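Local structure of ERPC (Borrelia burgdorferi, 4BXM) at residues Y97-A107 with F130-S138. The protein is an outer surface lipoprotein of the Lyme disease spirochaete that probably binds the complement regulator factor H and so helps the bacterium resist complement. Numbering follows the deposited sequence.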
ATOM      1  N   TYR A  97       5.100  -0.755   9.125  1.00 22.63           N
ATOM      2  CA  TYR A  97       4.470  -1.513   8.075  1.00 20.41           C
ATOM      3  C   TYR A  97       3.847  -2.768   8.672  1.00 22.26           C
ATOM      4  O   TYR A  97       4.556  -3.549   9.349  1.00 21.30           O
ATOM      5  CB  TYR A  97       5.515  -1.869   7.007  1.00 18.85           C
ATOM      6  CG  TYR A  97       4.947  -2.680   5.889  1.00 18.14           C
ATOM      7  CD1 TYR A  97       4.741  -4.049   6.021  1.00 18.69           C
ATOM      8  CD2 TYR A  97       4.577  -2.084   4.669  1.00 18.32           C
ATOM      9  CE1 TYR A  97       4.144  -4.802   5.016  1.00 18.36           C
ATOM     10  CE2 TYR A  97       3.951  -2.816   3.678  1.00 19.14           C
ATOM     11  CZ  TYR A  97       3.759  -4.191   3.832  1.00 19.37           C
ATOM     12  OH  TYR A  97       3.219  -4.938   2.781  1.00 20.87           O
ATOM     13  N   TYR A  98       2.550  -2.972   8.411  1.00 21.99           N
ATOM     14  CA  TYR A  98       1.874  -4.217   8.769  1.00 23.41           C
ATOM     15  C   TYR A  98       1.535  -5.086   7.594  1.00 22.64           C
ATOM     16  O   TYR A  98       1.555  -6.315   7.672  1.00 23.41           O
ATOM     17  CB  TYR A  98       0.574  -3.913   9.442  1.00 25.38           C
ATOM     18  CG  TYR A  98       0.768  -3.256  10.731  1.00 28.80           C
ATOM     19  CD1 TYR A  98       1.054  -3.998  11.862  1.00 31.09           C
ATOM     20  CD2 TYR A  98       0.675  -1.847  10.840  1.00 33.00           C
ATOM     21  CE1 TYR A  98       1.258  -3.384  13.078  1.00 33.02           C
ATOM     22  CE2 TYR A  98       0.892  -1.232  12.033  1.00 35.95           C
ATOM     23  CZ  TYR A  98       1.156  -2.018  13.154  1.00 36.08           C
ATOM     24  OH  TYR A  98       1.329  -1.431  14.344  1.00 41.41           O
ATOM     25  N   GLY A  99       1.095  -4.478   6.491  1.00 21.26           N
ATOM     26  CA  GLY A  99       0.720  -5.272   5.367  1.00 22.25           C
ATOM     27  C   GLY A  99      -0.595  -5.962   5.626  1.00 24.92           C
ATOM     28  O   GLY A  99      -1.334  -5.582   6.557  1.00 22.67           O
ATOM     29  N   TYR A 100      -0.891  -6.966   4.804  1.00 24.91           N
ATOM     30  CA  TYR A 100      -2.154  -7.765   4.976  1.00 27.56           C
ATOM     31  C   TYR A 100      -1.908  -9.088   5.738  1.00 31.48           C
ATOM     32  O   TYR A 100      -0.755  -9.412   6.108  1.00 31.14           O
ATOM     33  CB  TYR A 100      -2.842  -7.958   3.580  1.00 30.32           C
ATOM     34  CG  TYR A 100      -4.220  -8.617   3.583  1.00 31.60           C
ATOM     35  CD1 TYR A 100      -5.248  -8.129   4.336  1.00 33.23           C
ATOM     36  CD2 TYR A 100      -4.454  -9.780   2.837  1.00 38.04           C
ATOM     37  CE1 TYR A 100      -6.501  -8.777   4.394  1.00 36.64           C
ATOM     38  CE2 TYR A 100      -5.693 -10.436   2.867  1.00 38.30           C
ATOM     39  CZ  TYR A 100      -6.718  -9.941   3.656  1.00 38.59           C
ATOM     40  OH  TYR A 100      -7.949 -10.575   3.702  1.00 44.91           O
ATOM     41  N   LYS A 101      -2.982  -9.847   6.005  1.00 35.56           N
ATOM     42  CA  LYS A 101      -2.986 -10.909   7.050  1.00 37.87           C
ATOM     43  C   LYS A 101      -2.021 -12.057   6.775  1.00 35.52           C
ATOM     44  O   LYS A 101      -1.606 -12.713   7.705  1.00 37.31           O
ATOM     45  CB  LYS A 101      -4.419 -11.462   7.290  1.00 43.30           C
ATOM     46  CG  LYS A 101      -5.070 -12.063   6.030  1.00 52.20           C
ATOM     47  CD  LYS A 101      -6.273 -12.985   6.314  1.00 61.67           C
ATOM     48  CE  LYS A 101      -6.878 -13.641   5.055  1.00 62.12           C
ATOM     49  NZ  LYS A 101      -5.931 -14.228   4.059  1.00 62.01           N
ATOM     50  N   ASP A 102      -1.646 -12.269   5.520  1.00 30.76           N
ATOM     51  CA  ASP A 102      -0.695 -13.318   5.157  1.00 37.05           C
ATOM     52  C   ASP A 102       0.747 -12.959   5.471  1.00 39.49           C
ATOM     53  O   ASP A 102       1.631 -13.791   5.338  1.00 40.04           O
ATOM     54  CB  ASP A 102      -0.700 -13.503   3.627  1.00 39.60           C
ATOM     55  CG  ASP A 102      -1.958 -14.147   3.122  1.00 49.94           C
ATOM     56  OD1 ASP A 102      -2.599 -14.893   3.906  1.00 47.34           O
ATOM     57  OD2 ASP A 102      -2.254 -13.929   1.922  1.00 57.44           O
ATOM     58  N   GLU A 103       1.012 -11.677   5.734  1.00 34.56           N
ATOM     59  CA  GLU A 103       2.389 -11.237   5.941  1.00 33.86           C
ATOM     60  C   GLU A 103       2.808 -11.414   7.375  1.00 34.17           C
ATOM     61  O   GLU A 103       2.022 -11.203   8.348  1.00 31.18           O
ATOM     62  CB  GLU A 103       2.571  -9.781   5.507  1.00 30.99           C
ATOM     63  CG  GLU A 103       2.760  -9.682   4.020  1.00 31.10           C
ATOM     64  CD  GLU A 103       2.459  -8.295   3.510  1.00 33.18           C
ATOM     65  OE1 GLU A 103       1.264  -8.074   3.235  1.00 28.18           O
ATOM     66  OE2 GLU A 103       3.428  -7.459   3.363  1.00 27.46           O
ATOM     67  N   GLN A 104       4.089 -11.732   7.498  1.00 32.18           N
ATOM     68  CA  GLN A 104       4.675 -11.924   8.796  1.00 30.32           C
ATOM     69  C   GLN A 104       4.496 -10.692   9.653  1.00 28.80           C
ATOM     70  O   GLN A 104       4.389 -10.787  10.822  1.00 30.78           O
ATOM     71  CB  GLN A 104       6.142 -12.182   8.581  1.00 33.14           C
ATOM     72  CG  GLN A 104       6.849 -12.561   9.832  1.00 41.93           C
ATOM     73  CD  GLN A 104       8.215 -13.008   9.494  1.00 44.75           C
ATOM     74  OE1 GLN A 104       8.465 -13.620   8.434  1.00 47.88           O
ATOM     75  NE2 GLN A 104       9.141 -12.681  10.380  1.00 48.84           N
ATOM     76  N   SER A 105       4.590  -9.512   9.050  1.00 31.26           N
ATOM     77  CA  SER A 105       4.438  -8.237   9.712  1.00 28.33           C
ATOM     78  C   SER A 105       3.038  -7.935  10.248  1.00 26.35           C
ATOM     79  O   SER A 105       2.859  -7.017  11.031  1.00 26.56           O
ATOM     80  CB  SER A 105       4.838  -7.111   8.733  1.00 29.43           C
ATOM     81  OG  SER A 105       4.115  -7.208   7.532  1.00 30.21           O
ATOM     82  N   ASN A 106       2.026  -8.637   9.761  1.00 27.17           N
ATOM     83  CA  ASN A 106       0.677  -8.227  10.036  1.00 28.88           C
ATOM     84  C   ASN A 106       0.376  -8.229  11.503  1.00 30.71           C
ATOM     85  O   ASN A 106      -0.191  -7.270  12.008  1.00 30.17           O
ATOM     86  CB  ASN A 106      -0.354  -9.084   9.323  1.00 30.34           C
ATOM     87  CG  ASN A 106      -1.694  -8.424   9.303  1.00 30.07           C
ATOM     88  OD1 ASN A 106      -1.959  -7.439   8.566  1.00 33.86           O
ATOM     89  ND2 ASN A 106      -2.550  -8.947  10.063  1.00 30.29           N
ATOM     90  N   ALA A 107       0.836  -9.243  12.218  1.00 32.73           N
ATOM     91  CA  ALA A 107       0.580  -9.280  13.664  1.00 37.36           C
ATOM     92  C   ALA A 107       1.315  -8.131  14.399  1.00 37.17           C
ATOM     93  O   ALA A 107       0.721  -7.398  15.177  1.00 36.95           O
ATOM     94  CB  ALA A 107       0.936 -10.686  14.238  1.00 36.07           C
ATOM     95  N   PHE A 130       4.846  -2.878  -5.883  1.00 22.84           N
ATOM     96  CA  PHE A 130       5.903  -2.918  -4.867  1.00 25.27           C
ATOM     97  C   PHE A 130       5.835  -4.200  -4.112  1.00 25.28           C
ATOM     98  O   PHE A 130       4.760  -4.828  -3.958  1.00 24.07           O
ATOM     99  CB  PHE A 130       5.855  -1.690  -3.879  1.00 27.57           C
ATOM    100  CG  PHE A 130       4.530  -1.513  -3.157  1.00 26.58           C
ATOM    101  CD1 PHE A 130       3.456  -0.886  -3.793  1.00 29.80           C
ATOM    102  CD2 PHE A 130       4.326  -1.997  -1.896  1.00 28.38           C
ATOM    103  CE1 PHE A 130       2.238  -0.703  -3.158  1.00 26.47           C
ATOM    104  CE2 PHE A 130       3.080  -1.830  -1.238  1.00 27.18           C
ATOM    105  CZ  PHE A 130       2.035  -1.190  -1.874  1.00 28.80           C
ATOM    106  N   LEU A 131       6.979  -4.581  -3.548  1.00 22.99           N
ATOM    107  CA  LEU A 131       6.962  -5.692  -2.629  1.00 25.12           C
ATOM    108  C   LEU A 131       6.633  -5.306  -1.145  1.00 25.50           C
ATOM    109  O   LEU A 131       7.051  -4.255  -0.628  1.00 22.97           O
ATOM    110  CB  LEU A 131       8.347  -6.369  -2.655  1.00 27.25           C
ATOM    111  CG  LEU A 131       8.943  -7.003  -3.914  1.00 29.88           C
ATOM    112  CD1 LEU A 131      10.400  -7.461  -3.612  1.00 34.60           C
ATOM    113  CD2 LEU A 131       8.176  -8.204  -4.464  1.00 31.16           C
ATOM    114  N   GLY A 132       5.863  -6.171  -0.492  1.00 23.32           N
ATOM    115  CA  GLY A 132       5.654  -6.120   0.911  1.00 23.52           C
ATOM    116  C   GLY A 132       6.614  -7.019   1.659  1.00 20.74           C
ATOM    117  O   GLY A 132       7.789  -7.082   1.352  1.00 22.27           O
ATOM    118  N   ASP A 133       6.133  -7.617   2.724  1.00 22.69           N
ATOM    119  CA  ASP A 133       6.964  -8.437   3.590  1.00 25.20           C
ATOM    120  C   ASP A 133       6.862  -9.910   3.136  1.00 29.24           C
ATOM    121  O   ASP A 133       5.977 -10.255   2.294  1.00 24.41           O
ATOM    122  CB  ASP A 133       6.421  -8.254   4.993  1.00 26.68           C
ATOM    123  CG  ASP A 133       7.267  -8.843   6.053  1.00 24.76           C
ATOM    124  OD1 ASP A 133       8.435  -9.087   5.803  1.00 24.88           O
ATOM    125  OD2 ASP A 133       6.726  -9.123   7.119  1.00 26.33           O
ATOM    126  N   LYS A 134       7.679 -10.791   3.754  1.00 32.09           N
ATOM    127  CA  LYS A 134       7.543 -12.228   3.594  1.00 34.25           C
ATOM    128  C   LYS A 134       6.227 -12.777   4.085  1.00 38.33           C
ATOM    129  O   LYS A 134       5.715 -12.332   5.145  1.00 34.04           O
ATOM    130  CB  LYS A 134       8.606 -12.958   4.428  1.00 46.23           C
ATOM    131  CG  LYS A 134      10.029 -12.638   4.007  1.00 54.03           C
ATOM    132  CD  LYS A 134      10.984 -12.828   5.168  1.00 64.05           C
ATOM    133  CE  LYS A 134      12.419 -12.830   4.665  1.00 65.42           C
ATOM    134  NZ  LYS A 134      13.367 -12.837   5.810  1.00 70.09           N
ATOM    135  N   ILE A 135       5.764 -13.832   3.390  1.00 38.55           N
ATOM    136  CA  ILE A 135       4.605 -14.642   3.822  1.00 50.61           C
ATOM    137  C   ILE A 135       4.872 -15.352   5.156  1.00 47.19           C
ATOM    138  O   ILE A 135       5.967 -15.852   5.395  1.00 43.19           O
ATOM    139  CB  ILE A 135       4.119 -15.660   2.751  1.00 55.01           C
ATOM    140  CG1 ILE A 135       4.080 -15.034   1.336  1.00 64.96           C
ATOM    141  CG2 ILE A 135       2.730 -16.206   3.089  1.00 58.46           C
ATOM    142  CD1 ILE A 135       3.302 -13.739   1.212  1.00 69.88           C
ATOM    143  N   LYS A 136       3.845 -15.347   6.005  1.00 47.95           N
ATOM    144  CA  LYS A 136       3.953 -15.602   7.422  1.00 53.27           C
ATOM    145  C   LYS A 136       4.786 -16.844   7.657  1.00 64.10           C
ATOM    146  O   LYS A 136       5.770 -16.843   8.437  1.00 70.19           O
ATOM    147  CB  LYS A 136       2.548 -15.809   8.013  1.00 58.33           C
ATOM    148  CG  LYS A 136       2.335 -15.282   9.424  1.00 60.36           C
ATOM    149  CD  LYS A 136       0.853 -15.387   9.808  1.00 73.01           C
ATOM    150  CE  LYS A 136       0.408 -14.371  10.871  1.00 82.15           C
ATOM    151  NZ  LYS A 136       0.062 -12.989  10.381  1.00 76.17           N
ATOM    152  N   ASP A 137       4.433 -17.911   6.963  1.00 60.36           N
ATOM    153  CA  ASP A 137       5.061 -19.167   7.308  1.00 74.32           C
ATOM    154  C   ASP A 137       5.839 -19.823   6.161  1.00 80.79           C
ATOM    155  O   ASP A 137       6.427 -20.878   6.359  1.00 81.72           O
ATOM    156  CB  ASP A 137       4.029 -20.101   7.979  1.00 76.17           C
ATOM    157  CG  ASP A 137       3.706 -19.677   9.438  1.00 74.77           C
ATOM    158  OD1 ASP A 137       4.669 -19.420  10.210  1.00 66.89           O
ATOM    159  OD2 ASP A 137       2.495 -19.584   9.794  1.00 69.50           O
ATOM    160  N   SER A 138       5.886 -19.187   4.989  1.00 77.78           N
ATOM    161  CA  SER A 138       6.942 -19.486   4.019  1.00 76.70           C
ATOM    162  C   SER A 138       8.217 -18.818   4.565  1.00 69.84           C
ATOM    163  O   SER A 138       8.225 -18.360   5.707  1.00 81.81           O
ATOM    164  CB  SER A 138       6.564 -18.985   2.622  1.00 75.10           C
ATOM    165  OG  SER A 138       7.659 -19.100   1.731  1.00 80.91           O
TER
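E103 reaches from the end of a type I beta turn, Y100 to E103, to the strand 125-134 of the antiparallel sheet. A single beta bridge, E103 with I135, joins the loop to the backbone just past the end of that strand. The E103 side chain can be followed outward. E103 CB lies 4.1 Å from K134 O. CG sits beside the backbone N (chi1 -81°), which carries the chain across D133, with E103 CG 3.7 Å from D133 O. At the tip the two carboxylate oxygens divide the work. E103 OE2 accepts a nearly straight bond from D133 N, 2.8 Å long, on its anti side. Y97 OH donates to the syn lone pair of E103 OE2 at 2.6 Å. OE1 receives Y100 N from above the carboxylate plane and also bonds Y145 OH of the strand 142-148. The buried carboxylate is thus held from several directions, and its rotation is fixed. Y97 OH also lies 3.3 Å from G132 CA.

Backbone bonds run on both sides of the bridge. Q104 N donates to K134 O, nearly along the C=O axis, and K136 N donates to D102 O. D133 points toward S105, and D133 OD2 takes a weak bond from S105 N. The poorly ordered K136 bends at chi4 (83°), and K136 NZ donates to K101 O at 3.2 Å and, weakly, to E103 O at 3.3 Å.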